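Local coordinates for protein scytovirin (Scytonema varium, PDB 2QSK) that is a sugar-binding antiviral lectin with strong activity against T-tropic HIV-1, probably acting by blocking fusion of virus and infected cells with their targets, at residues A[25-30]-A[41-46]; A[66-71]-A[78-83]. All blocks are in the same frame, centred on the assembly; numbering follows the deposited sequence.

Scytovirin illustrates how a small chain with very little regular secondary structure is held together by cystines and local polar contacts. Contact 1 and contact 2 come in series, the first complete before the second begins, and their centres lie about 25 Å apart on opposite sides of the chain's centre, with about 14 Å between nearest atoms. Each lies beside or on its own two-stranded antiparallel sheet: the loops 25-30 and 41-46 flank strands 31-32 and 38-39, while 78-83 includes strand 79-80, paired with 86-87. The near-identical sequences around the two hairpins indicate an internal repeat, so the contacts sample different parts of two similar halves.

Contact 1. Residues A[25-30]-A[41-46]; sequences QCDGAR and TSRKPD. With GOL (glycerol), chain E.
D27 and R43 carry the charged part of this contact, their side chains crossing at about a right angle. D27 CG is anti to its backbone N (chi1 -167°), and the R43 guanidinium grips the carboxylate end-on with two nitrogens: NH1 reaches D27 OD2 at 2.9 Å and NH2 reaches D27 OD1 at 3.0 Å. Both partners lie close to the guanidinium plane, yet each oxygen is met from above the carboxylate plane, the two planes being turned 51° apart. R43 NH1 is shared, since it also bonds D46 OD1 at 3.0 Å; beyond the segments, R43 NE bonds P4 O and D27 OD1 accepts from W8 N.

Among the uncharged polar links, A29 N donates to S42 O at 2.9 Å, and G28 CA adds a C-H...O contact to the same oxygen at 3.4 Å. A water accepts from T41 N and donates to A29 O. A glycerol, probably from crystallisation, donates from O1 to D27 OD2 at 2.7 Å and accepts from S42 OG.

Van der Waals contacts are modest: A29 CB rests near T41 O, and R30 CG and CD run alongside S42 while the guanidinium turns to E10.

The arrangement is a type II' beta turn, D27 to R30, closed by R30 N to D27 O, with a D27-R43-D46 salt-bridge network beside it; G28 has a positive phi (57°), which favours glycine, and its CA lies against S42 O with no side chain in the way.

Contact 2. Residues A[66-71]-A[78-83]; sequences NRCSNS and RTCSSS
C68 and C80 are joined by a disulfide, SG to SG 2.1 Å, which makes the covalent link between 66-71 and 78-83. In the conformer described, its two sulfurs arrive by different routes: C68 SG stands between its own backbone N and carbonyl carbon, whereas C80 SG is anti to the backbone N. The torsion about the S-S bond is 101°, and C80 CB also packs 3.9 Å from N70 C.

Around this bridge the polar groups find partners of unequal quality. C80 N donates to S71 OG at 3.0 Å with an angle of 153°, a side-chain oxygen thereby serving a strand amide; the same hydroxyl oxygen lies 3.4 Å from T79 CA. R67 NH2 reaches S83 O at 3.0 Å, but the angle of 128° makes this bond weak, although the oxygen sits near the guanidinium plane. S81 OG and S83 OG are hydrogen-bonded at 2.8 Å, and either could be the donor.

The stronger hold on R67 comes from outside the segments, NE to G84 O, supplemented by a cation-pi contact with F85, whose N donates to S81 OG. The backbone amides S69 N and N70 N both donate to Q73 OE1, K50 NZ donates to S71 O and R78 O, and E58 accepts from R78 NE in a salt bridge and from N66 ND2.

The whole contact lies at the surface: strand 79-80 pairs antiparallel with 86-87, against which C68, R78 and T79 also rest, and the cystine ties the preceding loop onto this hairpin.

Contact 1. Residues A[25-30]-A[41-46]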
loop_
_atom_site.group_PDB
_atom_site.type_symbol
_atom_site.label_atom_id
_atom_site.label_comp_id
_atom_site.label_asym_id
_atom_site.label_seq_id
_atom_site.Cartn_x
_atom_site.Cartn_y
_atom_site.Cartn_z
ATOM N N GLN A 25 -3.904 2.847 10.583
ATOM C CA GLN A 25 -2.442 2.763 10.612
ATOM C C GLN A 25 -1.949 1.331 10.393
ATOM O O GLN A 25 -0.759 1.045 10.563
ATOM C CB GLN A 25 -1.922 3.302 11.949
ATOM C CG GLN A 25 -2.200 4.784 12.105
ATOM C CD GLN A 25 -1.993 5.225 13.519
ATOM O OE1 GLN A 25 -2.515 4.604 14.446
ATOM N NE2 GLN A 25 -1.185 6.267 13.709
ATOM N N CYS A 26 -2.862 0.435 10.001
ATOM C CA CYS A 26 -2.503 -0.954 9.779
ATOM C C CYS A 26 -2.823 -1.334 8.331
ATOM O O CYS A 26 -3.842 -0.928 7.762
ATOM C CB CYS A 26 -3.227 -1.864 10.775
ATOM S SG CYS A 26 -2.848 -1.450 12.502
ATOM N N ASP A 27 -1.915 -2.082 7.724
ATOM C CA ASP A 27 -2.034 -2.434 6.303
ATOM C C ASP A 27 -3.171 -3.421 6.048
ATOM O O ASP A 27 -3.407 -4.356 6.826
ATOM C CB ASP A 27 -0.716 -3.058 5.847
ATOM C CG ASP A 27 -0.585 -3.190 4.335
ATOM O OD1 ASP A 27 -1.245 -2.449 3.578
ATOM O OD2 ASP A 27 0.224 -4.053 3.912
ATOM N N GLY A 28 -3.837 -3.249 4.910
ATOM C CA GLY A 28 -4.823 -4.210 4.464
ATOM C C GLY A 28 -5.919 -4.407 5.496
ATOM O O GLY A 28 -6.468 -3.468 6.043
ATOM N N ALA A 29 -6.204 -5.690 5.758
ATOM C CA ALA A 29 -7.242 -6.103 6.711
ATOM C C ALA A 29 -6.750 -6.118 8.158
ATOM O O ALA A 29 -7.505 -6.552 9.043
ATOM C CB ALA A 29 -7.761 -7.495 6.314
ATOM N N ARG A 30 -5.524 -5.668 8.450
ATOM C CA ARG A 30 -5.044 -5.641 9.843
ATOM C C ARG A 30 -5.761 -4.558 10.636
ATOM O O ARG A 30 -6.224 -3.557 10.101
ATOM C CB ARG A 30 -3.522 -5.458 9.848
ATOM C CG ARG A 30 -2.819 -6.716 9.397
ATOM C CD ARG A 30 -1.384 -6.526 9.014
ATOM N NE ARG A 30 -0.484 -5.921 9.984
ATOM C CZ ARG A 30 0.256 -6.587 10.868
ATOM N NH1 ARG A 30 1.247 -5.945 11.454
ATOM N NH2 ARG A 30 0.053 -7.872 11.159
ATOM N N THR A 41 -3.805 -10.451 9.293
ATOM C CA THR A 41 -3.173 -10.669 7.995
ATOM C C THR A 41 -3.625 -9.558 7.055
ATOM O O THR A 41 -4.814 -9.321 6.883
ATOM C CB THR A 41 -3.539 -12.049 7.418
ATOM O OG1 THR A 41 -3.049 -13.047 8.312
ATOM C CG2 THR A 41 -2.940 -12.243 6.028
ATOM N N SER A 42 -2.684 -8.869 6.432
ATOM C CA SER A 42 -3.055 -7.760 5.560
ATOM C C SER A 42 -3.875 -8.232 4.359
ATOM O O SER A 42 -4.907 -7.630 4.036
ATOM C CB SER A 42 -1.816 -7.021 5.080
ATOM O OG SER A 42 -0.926 -7.894 4.429
ATOM N N ARG A 43 -3.395 -9.282 3.704
ATOM C CA ARG A 43 -4.002 -9.790 2.465
ATOM C C ARG A 43 -3.304 -11.099 2.140
ATOM O O ARG A 43 -2.197 -11.344 2.601
ATOM C CB ARG A 43 -3.840 -8.798 1.288
ATOM C CG ARG A 43 -2.392 -8.499 0.964
ATOM C CD ARG A 43 -2.254 -7.377 -0.058
ATOM N NE ARG A 43 -2.780 -6.110 0.426
ATOM C CZ ARG A 43 -2.146 -5.304 1.281
ATOM N NH1 ARG A 43 -0.922 -5.596 1.722
ATOM N NH2 ARG A 43 -2.755 -4.209 1.734
ATOM N N LYS A 44 -3.947 -11.900 1.291
ATOM C CA LYS A 44 -3.386 -13.163 0.808
ATOM C C LYS A 44 -3.686 -13.277 -0.685
ATOM O O LYS A 44 -4.854 -13.251 -1.060
ATOM C CB LYS A 44 -4.012 -14.360 1.541
ATOM C CG LYS A 44 -4.390 -14.120 2.999
ATOM C CD LYS A 44 -4.943 -15.384 3.657
ATOM C CE LYS A 44 -5.256 -15.164 5.130
ATOM N NZ LYS A 44 -6.116 -13.967 5.364
ATOM N N PRO A 45 -2.644 -13.362 -1.546
ATOM C CA PRO A 45 -1.209 -13.276 -1.279
ATOM C C PRO A 45 -0.789 -11.834 -0.969
ATOM O O PRO A 45 -1.494 -10.874 -1.323
ATOM C CB PRO A 45 -0.583 -13.734 -2.595
ATOM C CG PRO A 45 -1.545 -13.307 -3.602
ATOM C CD PRO A 45 -2.896 -13.529 -2.986
ATOM N N ASP A 46 0.353 -11.708 -0.300
ATOM C CA ASP A 46 1.009 -10.421 -0.062
ATOM C C ASP A 46 2.461 -10.535 -0.524
ATOM O O ASP A 46 3.183 -11.399 -0.040
ATOM C CB ASP A 46 0.982 -10.076 1.424
ATOM C CG ASP A 46 1.399 -8.636 1.702
ATOM O OD1 ASP A 46 0.998 -7.732 0.943
ATOM O OD2 ASP A 46 2.118 -8.400 2.699
HETATM C C1 GOL E . 1.603 -5.965 6.697
HETATM O O1 GOL E . 1.217 -6.187 5.334
HETATM C C2 GOL E . 3.122 -5.817 6.839
HETATM O O2 GOL E . 3.599 -4.863 5.915
HETATM C C3 GOL E . 3.472 -5.405 8.267
HETATM O O3 GOL E . 4.849 -5.091 8.414
HETATM O O HOH W 1 -6.787 -9.702 9.550
#

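Contact 2. Residues A[66-71]-A[78-83]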
loop_
_atom_site.group_PDB
_atom_site.type_symbol
_atom_site.label_atom_id
_atom_site.label_comp_id
_atom_site.label_asym_id
_atom_site.label_seq_id
_atom_site.Cartn_x
_atom_site.Cartn_y
_atom_site.Cartn_z
ATOM N N ASN A 66 6.773 8.754 -9.109
ATOM C CA ASN A 66 5.712 8.453 -10.074
ATOM C C ASN A 66 6.230 8.166 -11.490
ATOM O O ASN A 66 5.439 8.151 -12.433
ATOM C CB ASN A 66 4.637 9.560 -10.073
ATOM C CG ASN A 66 4.257 9.994 -8.674
ATOM O OD1 ASN A 66 4.651 11.070 -8.218
ATOM N ND2 ASN A 66 3.533 9.130 -7.957
ATOM N N ARG A 67 7.529 7.897 -11.646
ATOM C CA ARG A 67 8.118 7.516 -12.924
ATOM C C ARG A 67 8.296 6.016 -12.979
ATOM O O ARG A 67 8.583 5.380 -11.960
ATOM C CB ARG A 67 9.481 8.193 -13.149
ATOM C CG ARG A 67 9.463 9.703 -13.084
ATOM C CD ARG A 67 8.415 10.341 -13.979
ATOM N NE ARG A 67 8.534 9.974 -15.383
ATOM C CZ ARG A 67 9.231 10.631 -16.307
ATOM N NH1 ARG A 67 9.992 11.667 -15.978
ATOM N NH2 ARG A 67 9.223 10.200 -17.558
ATOM N N CYS A 68 8.201 5.437 -14.161
ATOM C CA CYS A 68 8.233 3.982 -14.290
ATOM C C CYS A 68 8.758 3.551 -15.651
ATOM O O CYS A 68 8.629 4.269 -16.657
ATOM C CB CYS A 68 6.817 3.416 -14.128
ATOM S SG CYS A 68 5.613 4.158 -15.284
ATOM N N SER A 69 9.315 2.346 -15.649
ATOM C CA SER A 69 9.576 1.615 -16.873
ATOM C C SER A 69 8.723 0.347 -16.966
ATOM O O SER A 69 8.681 -0.266 -18.034
ATOM C CB SER A 69 11.077 1.311 -17.048
ATOM O OG SER A 69 11.621 0.687 -15.899
ATOM N N ASN A 70 8.050 -0.053 -15.881
ATOM C CA ASN A 70 7.122 -1.173 -15.941
ATOM C C ASN A 70 6.005 -0.947 -14.939
ATOM O O ASN A 70 6.124 -0.155 -14.008
ATOM C CB ASN A 70 7.853 -2.504 -15.703
ATOM C CG ASN A 70 8.381 -2.641 -14.292
ATOM O OD1 ASN A 70 7.598 -2.778 -13.352
ATOM N ND2 ASN A 70 9.703 -2.610 -14.123
ATOM N N SER A 71 4.902 -1.656 -15.139
ATOM C CA SER A 71 3.712 -1.408 -14.343
ATOM C C SER A 71 3.813 -1.921 -12.894
ATOM O O SER A 71 3.011 -1.519 -12.045
ATOM C CB SER A 71 2.474 -1.949 -15.067
ATOM O OG SER A 71 2.258 -1.237 -16.293
ATOM N N ARG A 78 -2.656 0.881 -11.237
ATOM C CA ARG A 78 -2.012 1.816 -12.172
ATOM C C ARG A 78 -1.041 1.084 -13.075
ATOM O O ARG A 78 -0.465 0.036 -12.735
ATOM C CB ARG A 78 -1.332 2.941 -11.379
ATOM C CG ARG A 78 -2.347 3.880 -10.788
ATOM C CD ARG A 78 -1.835 4.773 -9.687
ATOM N NE ARG A 78 -0.666 5.604 -9.967
ATOM C CZ ARG A 78 -0.712 6.868 -10.384
ATOM N NH1 ARG A 78 -1.805 7.412 -10.889
ATOM N NH2 ARG A 78 0.390 7.591 -10.326
ATOM N N THR A 79 -0.822 1.670 -14.245
ATOM C CA THR A 79 0.069 1.084 -15.242
ATOM C C THR A 79 1.019 2.164 -15.766
ATOM O O THR A 79 0.862 3.354 -15.505
ATOM C CB THR A 79 -0.710 0.464 -16.417
ATOM O OG1 THR A 79 -1.440 1.518 -17.051
ATOM C CG2 THR A 79 -1.663 -0.614 -15.952
ATOM N N CYS A 80 2.023 1.723 -16.504
ATOM C CA CYS A 80 3.054 2.638 -16.975
ATOM C C CYS A 80 2.693 3.194 -18.353
ATOM O O CYS A 80 2.494 2.465 -19.312
ATOM C CB CYS A 80 4.411 1.943 -16.956
ATOM S SG CYS A 80 5.801 3.060 -17.027
ATOM N N SER A 81 2.588 4.528 -18.439
ATOM C CA SER A 81 2.301 5.207 -19.695
ATOM C C SER A 81 3.472 5.085 -20.668
ATOM O O SER A 81 4.612 4.825 -20.268
ATOM C CB SER A 81 2.031 6.697 -19.449
ATOM O OG SER A 81 3.252 7.381 -19.216
ATOM N N SER A 82 3.193 5.358 -21.940
ATOM C CA SER A 82 4.227 5.412 -22.964
ATOM C C SER A 82 5.345 6.410 -22.604
ATOM O O SER A 82 6.513 6.214 -22.970
ATOM C CB SER A 82 3.601 5.724 -24.342
ATOM O OG SER A 82 2.880 6.958 -24.338
ATOM N N SER A 83 4.975 7.472 -21.891
ATOM C CA SER A 83 5.914 8.504 -21.481
ATOM C C SER A 83 6.613 8.205 -20.150
ATOM O O SER A 83 7.399 9.038 -19.666
ATOM C CB SER A 83 5.197 9.844 -21.386
ATOM O OG SER A 83 4.084 9.748 -20.523
#